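PDB 3JVG: T-cell surface glycoprotein CD1A1 antigen from Gallus gallus, which probably presents lipid antigens at the cell surface to T cells, as other members of the MHC class I-like CD1 family do. Local coordinates for residues H6-L11 / V163-L168; V33-L38 / R49-P54; Q116-F121 / Q135-A140. All blocks are in the same frame, centred on the assembly; numbering follows the deposited sequence.

All three contacts belong to the MHC-like antigen-binding domain, a platform of eight antiparallel strands carrying helices on one face, and each joins that sheet to an element lying over or beside it. Contacts 1 and 2 are neighbours, centres about 12 Å apart, and touch where Leu-8 packs against Met-35. Contact 3 lies near the other edge, on strand 116-122 next to outermost strand 127-130, its centre about 25 Å from contact 1 and about 31 Å from contact 2. Contact 2 closes before contact 3 opens, and both fall inside the long loop closed by contact 1. Contacts 1 and 3 use successive helices, 148-172 and 135-145, of the kind that border the lipid-binding groove in CD1 proteins.

Contact 1. Residues H6-L11 / V163-L168; sequences HMLKLL and VDILRL
Leu-166 and Leu-8 have matching torsions, each holding CG anti to its own backbone N (chi1 -179° and 177°), which turns Leu-166 CG toward His-6 and Leu-8 CG toward Ile-165. Leu-166 makes the largest contribution to the contact. Its two methyls divide the strand between them: CD2 rests against the carbonyl of His-6, 3.6 Å from His-6 O, while CD1 lies over the next peptide, 4.1 Å from Leu-8 N and close to Met-7 C. The same Leu-166 CD1 also touches the CB atoms of the two residues on this side of the strand, with Leu-8 CB at 4.1 Å and His-6 CB at 4.2 Å. Beyond CB the His-6 imidazole leads away from the helix.

Ile-165, the preceding helix residue, adds a smaller contact: its CG2 comes 4.1 Å from Leu-8 CD2, and these two side chains cross obliquely. No hydrogen bond spans the segments, so apolar packing against side chains and the strand backbone is what joins them. The axes of these short segments approach to 8.6 Å at 121° between their directions, and contact is confined to the first half of the strand segment.

This is a helix lying across the platform of an MHC-like domain, with an unidentified ligand close to Ile-165. Strand 6-18 is bonded on one side to strand 21-30 and on the other to strand 89-99, through pairs such as Leu-8 with Cys-97. Helix 148-172 spans these neighbours as well, since Leu-166 also touches Leu-30 and Leu-99 on the two adjoining strands.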
# COMPACT_ATOMS: atom_id res chain seq x y z
N HIS A 6 -1.02 -10.52 13.36
CA HIS A 6 -1.51 -10.74 12.00
C HIS A 6 -2.83 -10.03 11.73
O HIS A 6 -3.62 -9.77 12.63
CB HIS A 6 -1.70 -12.23 11.76
CG HIS A 6 -0.42 -13.00 11.82
ND1 HIS A 6 0.02 -13.59 12.99
CD2 HIS A 6 0.54 -13.21 10.89
CE1 HIS A 6 1.20 -14.15 12.77
NE2 HIS A 6 1.53 -13.95 11.50
N MET A 7 -3.09 -9.76 10.46
CA MET A 7 -4.21 -8.95 10.05
C MET A 7 -4.75 -9.43 8.73
O MET A 7 -4.01 -9.72 7.80
CB MET A 7 -3.75 -7.50 9.92
CG MET A 7 -4.70 -6.57 9.19
SD MET A 7 -4.20 -4.82 9.28
CE MET A 7 -4.61 -4.42 10.97
N LEU A 8 -6.06 -9.47 8.63
CA LEU A 8 -6.75 -9.78 7.41
C LEU A 8 -7.49 -8.50 7.12
O LEU A 8 -8.26 -8.04 8.01
CB LEU A 8 -7.77 -10.92 7.65
CG LEU A 8 -8.61 -11.28 6.43
CD1 LEU A 8 -7.67 -11.40 5.29
CD2 LEU A 8 -9.20 -12.55 6.67
N LYS A 9 -7.32 -7.97 5.91
CA LYS A 9 -7.93 -6.73 5.55
C LYS A 9 -8.55 -6.70 4.15
O LYS A 9 -7.88 -7.01 3.14
CB LYS A 9 -6.91 -5.59 5.64
CG LYS A 9 -7.51 -4.25 5.53
CD LYS A 9 -6.45 -3.18 5.23
CE LYS A 9 -5.62 -2.78 6.40
NZ LYS A 9 -4.28 -2.24 5.90
N LEU A 10 -9.80 -6.29 4.08
CA LEU A 10 -10.46 -6.14 2.80
C LEU A 10 -10.64 -4.67 2.54
O LEU A 10 -11.24 -3.96 3.37
CB LEU A 10 -11.83 -6.81 2.81
CG LEU A 10 -11.85 -8.33 3.13
CD1 LEU A 10 -13.31 -8.81 3.18
CD2 LEU A 10 -11.03 -9.15 2.07
N LEU A 11 -10.21 -4.24 1.37
CA LEU A 11 -10.29 -2.85 0.96
C LEU A 11 -11.23 -2.74 -0.23
O LEU A 11 -11.19 -3.55 -1.21
CB LEU A 11 -8.90 -2.43 0.53
CG LEU A 11 -7.75 -2.35 1.55
CD1 LEU A 11 -6.49 -1.71 0.87
CD2 LEU A 11 -8.18 -1.53 2.95
N VAL A 163 -12.05 -13.56 12.22
CA VAL A 163 -11.01 -14.14 13.09
C VAL A 163 -10.73 -15.62 12.77
O VAL A 163 -9.55 -16.05 12.64
CB VAL A 163 -11.39 -13.96 14.61
CG1 VAL A 163 -10.49 -14.77 15.53
CG2 VAL A 163 -11.37 -12.49 15.00
N ASP A 164 -11.80 -16.40 12.63
CA ASP A 164 -11.65 -17.79 12.31
C ASP A 164 -10.94 -17.97 10.99
O ASP A 164 -10.09 -18.85 10.87
CB ASP A 164 -12.99 -18.46 12.22
CG ASP A 164 -13.71 -18.59 13.58
OD1 ASP A 164 -13.14 -18.23 14.66
OD2 ASP A 164 -14.87 -19.06 13.52
N ILE A 165 -11.32 -17.20 9.98
CA ILE A 165 -10.67 -17.28 8.69
C ILE A 165 -9.20 -16.81 8.78
O ILE A 165 -8.30 -17.46 8.22
CB ILE A 165 -11.40 -16.51 7.62
CG1 ILE A 165 -12.74 -17.21 7.34
CG2 ILE A 165 -10.52 -16.40 6.33
CD1 ILE A 165 -13.78 -16.39 6.56
N LEU A 166 -8.98 -15.73 9.52
CA LEU A 166 -7.61 -15.29 9.82
C LEU A 166 -6.74 -16.45 10.36
O LEU A 166 -5.69 -16.73 9.77
CB LEU A 166 -7.56 -14.04 10.76
CG LEU A 166 -6.17 -13.49 11.10
CD1 LEU A 166 -5.26 -13.29 9.85
CD2 LEU A 166 -6.14 -12.22 11.97
N ARG A 167 -7.20 -17.12 11.44
CA ARG A 167 -6.39 -18.17 12.08
C ARG A 167 -6.01 -19.22 11.06
O ARG A 167 -4.86 -19.67 11.00
CB ARG A 167 -7.13 -18.88 13.20
CG ARG A 167 -7.38 -18.00 14.36
CD ARG A 167 -7.86 -18.80 15.57
NE ARG A 167 -6.98 -18.39 16.66
CZ ARG A 167 -7.29 -17.49 17.59
NH1 ARG A 167 -8.51 -16.94 17.64
NH2 ARG A 167 -6.38 -17.19 18.52
N LEU A 168 -7.00 -19.58 10.26
CA LEU A 168 -6.82 -20.55 9.22
C LEU A 168 -5.86 -20.08 8.11
O LEU A 168 -5.07 -20.89 7.60
CB LEU A 168 -8.18 -20.81 8.64
CG LEU A 168 -8.19 -21.47 7.30
CD1 LEU A 168 -8.08 -22.98 7.50
CD2 LEU A 168 -9.51 -21.11 6.72

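Contact 2. Residues V33-L38 / R49-P54; sequences VKMGSL and RPWLRP
Near one edge of the MHC-like platform, strand 33-38 packs against the type I beta turn from Arg-49 to Leu-52 that leads into a short, weakly bonded helical segment. The turn is closed by Leu-52 N bonding to Arg-49 O, and its two ends, Arg-49 and Leu-52, supply most of the surface turned to the strand.

Arg-49 is used here for its aliphatic part. With CG anti to the carbonyl carbon (chi1 -58°) and the chain bent at chi2 (-49°), CG and CD lie against Val-33 CG1 and the carbonyl oxygen of Lys-34. Arg-49 CG is 3.9 Å from Val-33 CG1 and 3.7 Å from Lys-34 O, and the Val-33 and Arg-49 side chains cross at about a right angle. The charged end is engaged elsewhere: NE forms a salt bridge with Asp-176, which also accepts a hydrogen bond from Trp-51 NE1. One carboxylate thus ties together two residues of the turn. Within the turn, Arg-49 CB sits over one face of the Trp-51 indole, toward its rim, and Pro-50 CD covers a face of the guanidinium.

Met-35 meets the other end of the turn. Its CB is 3.8 Å from Leu-52 CD2 and its SD 3.9 Å from Leu-52 CD1, the side chains again crossing at about a right angle. Leu-52 CD2 also presses to 3.2 Å from Met-35 O, a tight carbonyl-methyl approach on a side chain whose chi1 (-110°) is not staggered. Phe-169 of helix 148-172 touches both residues, so strand 33-38, the turn and that helix share one apolar cluster, beside which an unidentified ligand lies close to Met-35. The same sulfur approaches the indole obliquely, with Met-35 SD 4.3 Å from Trp-51 CH2.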
# COMPACT_ATOMS: atom_id res chain seq x y z
N VAL A 33 0.64 -9.29 2.15
CA VAL A 33 0.52 -10.29 1.08
C VAL A 33 -0.85 -10.13 0.41
O VAL A 33 -1.91 -10.24 1.09
CB VAL A 33 0.64 -11.71 1.62
CG1 VAL A 33 0.36 -12.72 0.49
CG2 VAL A 33 2.02 -11.95 2.32
N LYS A 34 -0.84 -9.83 -0.89
CA LYS A 34 -2.09 -9.61 -1.62
C LYS A 34 -2.76 -10.94 -1.91
O LYS A 34 -2.22 -11.74 -2.68
CB LYS A 34 -1.85 -8.81 -2.88
CG LYS A 34 -1.55 -7.31 -2.57
CD LYS A 34 -1.08 -6.55 -3.85
CE LYS A 34 -0.87 -5.03 -3.59
NZ LYS A 34 -0.77 -4.17 -4.85
N MET A 35 -3.94 -11.19 -1.30
CA MET A 35 -4.61 -12.48 -1.46
C MET A 35 -5.34 -12.51 -2.79
O MET A 35 -5.33 -13.51 -3.46
CB MET A 35 -5.59 -12.75 -0.32
CG MET A 35 -4.88 -12.93 1.03
SD MET A 35 -6.12 -13.38 2.25
CE MET A 35 -7.07 -11.87 2.30
N GLY A 36 -5.98 -11.41 -3.15
CA GLY A 36 -6.70 -11.31 -4.40
C GLY A 36 -7.37 -9.95 -4.57
O GLY A 36 -7.13 -9.00 -3.80
N SER A 37 -8.18 -9.82 -5.59
CA SER A 37 -8.76 -8.56 -5.90
C SER A 37 -10.04 -8.76 -6.70
O SER A 37 -10.38 -9.87 -7.09
CB SER A 37 -7.80 -7.72 -6.75
OG SER A 37 -7.67 -8.31 -8.01
N LEU A 38 -10.67 -7.64 -6.96
CA LEU A 38 -11.92 -7.53 -7.65
C LEU A 38 -11.64 -6.98 -9.03
O LEU A 38 -10.99 -5.90 -9.19
CB LEU A 38 -12.74 -6.55 -6.85
CG LEU A 38 -14.22 -6.41 -6.74
CD1 LEU A 38 -14.81 -7.62 -6.08
CD2 LEU A 38 -14.34 -5.18 -5.85
N ARG A 49 -2.82 -16.20 -4.51
CA ARG A 49 -1.96 -17.12 -3.76
C ARG A 49 -2.51 -18.55 -3.89
O ARG A 49 -3.68 -18.78 -3.75
CB ARG A 49 -1.87 -16.69 -2.27
CG ARG A 49 -1.32 -15.23 -2.00
CD ARG A 49 -0.01 -14.93 -2.77
NE ARG A 49 1.03 -15.89 -2.41
CZ ARG A 49 1.97 -16.35 -3.24
NH1 ARG A 49 1.98 -15.93 -4.48
NH2 ARG A 49 2.89 -17.22 -2.83
N PRO A 50 -1.63 -19.51 -4.18
CA PRO A 50 -2.04 -20.87 -4.42
C PRO A 50 -2.60 -21.58 -3.19
O PRO A 50 -3.36 -22.51 -3.36
CB PRO A 50 -0.77 -21.57 -4.87
CG PRO A 50 0.26 -20.54 -5.00
CD PRO A 50 -0.21 -19.26 -4.49
N TRP A 51 -2.24 -21.17 -1.98
CA TRP A 51 -2.79 -21.82 -0.77
C TRP A 51 -4.26 -21.40 -0.45
O TRP A 51 -4.94 -22.06 0.31
CB TRP A 51 -1.87 -21.57 0.43
CG TRP A 51 -1.55 -20.07 0.63
CD1 TRP A 51 -0.45 -19.40 0.18
CD2 TRP A 51 -2.37 -19.11 1.31
NE1 TRP A 51 -0.53 -18.06 0.55
CE2 TRP A 51 -1.70 -17.87 1.24
CE3 TRP A 51 -3.60 -19.19 1.99
CZ2 TRP A 51 -2.24 -16.70 1.81
CZ3 TRP A 51 -4.13 -18.03 2.56
CH2 TRP A 51 -3.46 -16.81 2.46
N LEU A 52 -4.75 -20.34 -1.08
CA LEU A 52 -6.12 -19.84 -0.76
C LEU A 52 -7.25 -20.81 -1.04
O LEU A 52 -7.96 -21.24 -0.10
CB LEU A 52 -6.41 -18.56 -1.54
CG LEU A 52 -6.55 -17.11 -1.09
CD1 LEU A 52 -6.59 -16.82 0.43
CD2 LEU A 52 -5.56 -16.24 -1.89
N ARG A 53 -7.45 -21.14 -2.32
CA ARG A 53 -8.61 -21.96 -2.72
C ARG A 53 -8.72 -23.29 -2.01
O ARG A 53 -9.79 -23.65 -1.63
CB ARG A 53 -8.72 -22.17 -4.25
CG ARG A 53 -9.04 -20.89 -5.04
CD ARG A 53 -10.43 -20.30 -4.68
NE ARG A 53 -11.53 -21.15 -5.17
CZ ARG A 53 -12.76 -20.75 -5.52
NH1 ARG A 53 -13.10 -19.47 -5.47
NH2 ARG A 53 -13.65 -21.64 -5.93
N PRO A 54 -7.61 -24.01 -1.79
CA PRO A 54 -7.79 -25.28 -1.13
C PRO A 54 -7.92 -25.15 0.37
O PRO A 54 -8.16 -26.17 1.06
CB PRO A 54 -6.48 -26.04 -1.46
CG PRO A 54 -5.75 -25.18 -2.52
CD PRO A 54 -6.19 -23.81 -2.17

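Contact 3. Residues Q116-F121 / Q135-A140; sequences QNFLRF and QLSAKA
Ser-137 grips the strand exactly where Phe-118 and Leu-119 form a classic beta bulge, both facing Ile-111 of the neighbouring strand. Its hydroxyl donates to the backbone of the bulge, with Ser-137 OG 2.8 Å from Phe-118 O, in the carbonyl plane on a lone pair and at a C=O...donor angle of 144°. OG stands anti to its own backbone N (chi1 -170°), and it is also bonded to Gln-132 N. The same oxygen lies above one face of the Phe-118 ring, 3.9 Å from the plane and displaced toward the rim.

In this MHC-like platform the bulged strand 116-122 runs nearly parallel to the start of helix 135-145, the axes of these short segments 16° apart. The Phe-118 ring packs between strand and helix. Its CE1 is 3.4 Å from Ser-137 CA, and its CE2 3.5 Å from Ala-140 CB, one turn further along the helix. Leu-136 CG touches the ring 4.0 Å from Phe-118 CE1. Phe-91 of strand 89-99 meets this ring edge-to-face. Ala-140 CB is shared with the second bulge residue, lying 3.7 Å from Leu-119 CD2.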
# COMPACT_ATOMS: atom_id res chain seq x y z
N GLN A 116 -11.70 10.78 3.96
CA GLN A 116 -11.68 10.98 5.41
C GLN A 116 -12.65 10.05 6.07
O GLN A 116 -13.66 9.77 5.48
CB GLN A 116 -12.17 12.41 5.76
CG GLN A 116 -11.24 13.56 5.39
CD GLN A 116 -9.85 13.42 5.98
OE1 GLN A 116 -9.67 13.03 7.14
NE2 GLN A 116 -8.85 13.75 5.16
N ASN A 117 -12.36 9.59 7.29
CA ASN A 117 -13.27 8.71 8.06
C ASN A 117 -14.65 9.31 7.98
O ASN A 117 -14.81 10.48 8.22
CB ASN A 117 -12.84 8.66 9.52
CG ASN A 117 -11.49 8.03 9.70
OD1 ASN A 117 -11.11 7.19 8.88
ND2 ASN A 117 -10.78 8.40 10.76
N PHE A 118 -15.63 8.49 7.65
CA PHE A 118 -16.98 8.96 7.48
C PHE A 118 -17.96 8.17 8.39
O PHE A 118 -18.89 8.73 9.01
CB PHE A 118 -17.29 8.85 5.98
CG PHE A 118 -18.73 9.10 5.61
CD1 PHE A 118 -19.20 10.41 5.43
CD2 PHE A 118 -19.56 8.05 5.39
CE1 PHE A 118 -20.52 10.65 5.05
CE2 PHE A 118 -20.90 8.24 4.98
CZ PHE A 118 -21.39 9.57 4.81
N LEU A 119 -17.75 6.86 8.48
CA LEU A 119 -18.57 6.03 9.35
C LEU A 119 -17.68 4.95 9.94
O LEU A 119 -16.80 4.44 9.25
CB LEU A 119 -19.66 5.44 8.52
CG LEU A 119 -21.13 5.40 8.82
CD1 LEU A 119 -21.70 6.57 9.66
CD2 LEU A 119 -21.89 5.18 7.47
N ARG A 120 -17.90 4.62 11.20
CA ARG A 120 -17.11 3.60 11.86
C ARG A 120 -18.04 2.68 12.70
O ARG A 120 -18.86 3.15 13.51
CB ARG A 120 -16.03 4.21 12.75
CG ARG A 120 -15.35 3.19 13.67
CD ARG A 120 -14.18 3.82 14.48
NE ARG A 120 -13.05 4.15 13.59
CZ ARG A 120 -12.02 4.93 13.92
NH1 ARG A 120 -11.94 5.51 15.11
NH2 ARG A 120 -11.07 5.14 13.01
N PHE A 121 -17.89 1.38 12.47
CA PHE A 121 -18.64 0.41 13.22
C PHE A 121 -18.13 0.27 14.65
O PHE A 121 -16.91 0.24 14.90
CB PHE A 121 -18.60 -0.94 12.53
CG PHE A 121 -19.69 -1.91 13.02
CD1 PHE A 121 -21.03 -1.75 12.66
CD2 PHE A 121 -19.36 -2.98 13.85
CE1 PHE A 121 -22.04 -2.65 13.13
CE2 PHE A 121 -20.34 -3.88 14.31
CZ PHE A 121 -21.69 -3.70 13.95
N GLN A 135 -24.00 17.04 7.49
CA GLN A 135 -25.28 16.35 7.28
C GLN A 135 -25.16 15.00 6.57
O GLN A 135 -25.81 14.06 6.95
CB GLN A 135 -26.31 17.27 6.61
CG GLN A 135 -26.95 18.26 7.61
N LEU A 136 -24.30 14.88 5.57
CA LEU A 136 -24.19 13.57 4.89
C LEU A 136 -23.82 12.45 5.87
O LEU A 136 -24.47 11.44 5.89
CB LEU A 136 -23.24 13.63 3.70
CG LEU A 136 -23.24 12.43 2.75
CD1 LEU A 136 -24.57 12.21 2.04
CD2 LEU A 136 -22.13 12.60 1.72
N SER A 137 -22.79 12.64 6.69
CA SER A 137 -22.38 11.63 7.68
C SER A 137 -23.48 11.37 8.75
O SER A 137 -23.73 10.24 9.12
CB SER A 137 -21.04 12.09 8.32
OG SER A 137 -20.45 11.05 9.14
N ALA A 138 -24.14 12.43 9.22
CA ALA A 138 -25.29 12.31 10.10
C ALA A 138 -26.39 11.46 9.46
O ALA A 138 -26.93 10.61 10.11
CB ALA A 138 -25.85 13.67 10.49
N LYS A 139 -26.69 11.66 8.18
CA LYS A 139 -27.73 10.86 7.52
C LYS A 139 -27.30 9.40 7.48
O LYS A 139 -28.05 8.52 7.89
CB LYS A 139 -27.97 11.35 6.11
CG LYS A 139 -29.09 10.65 5.36
CD LYS A 139 -29.42 11.46 4.08
CE LYS A 139 -30.45 10.76 3.18
NZ LYS A 139 -30.98 11.70 2.14
N ALA A 140 -26.09 9.16 7.01
CA ALA A 140 -25.57 7.80 6.87
C ALA A 140 -25.64 7.03 8.20
O ALA A 140 -26.05 5.88 8.25
CB ALA A 140 -24.15 7.84 6.35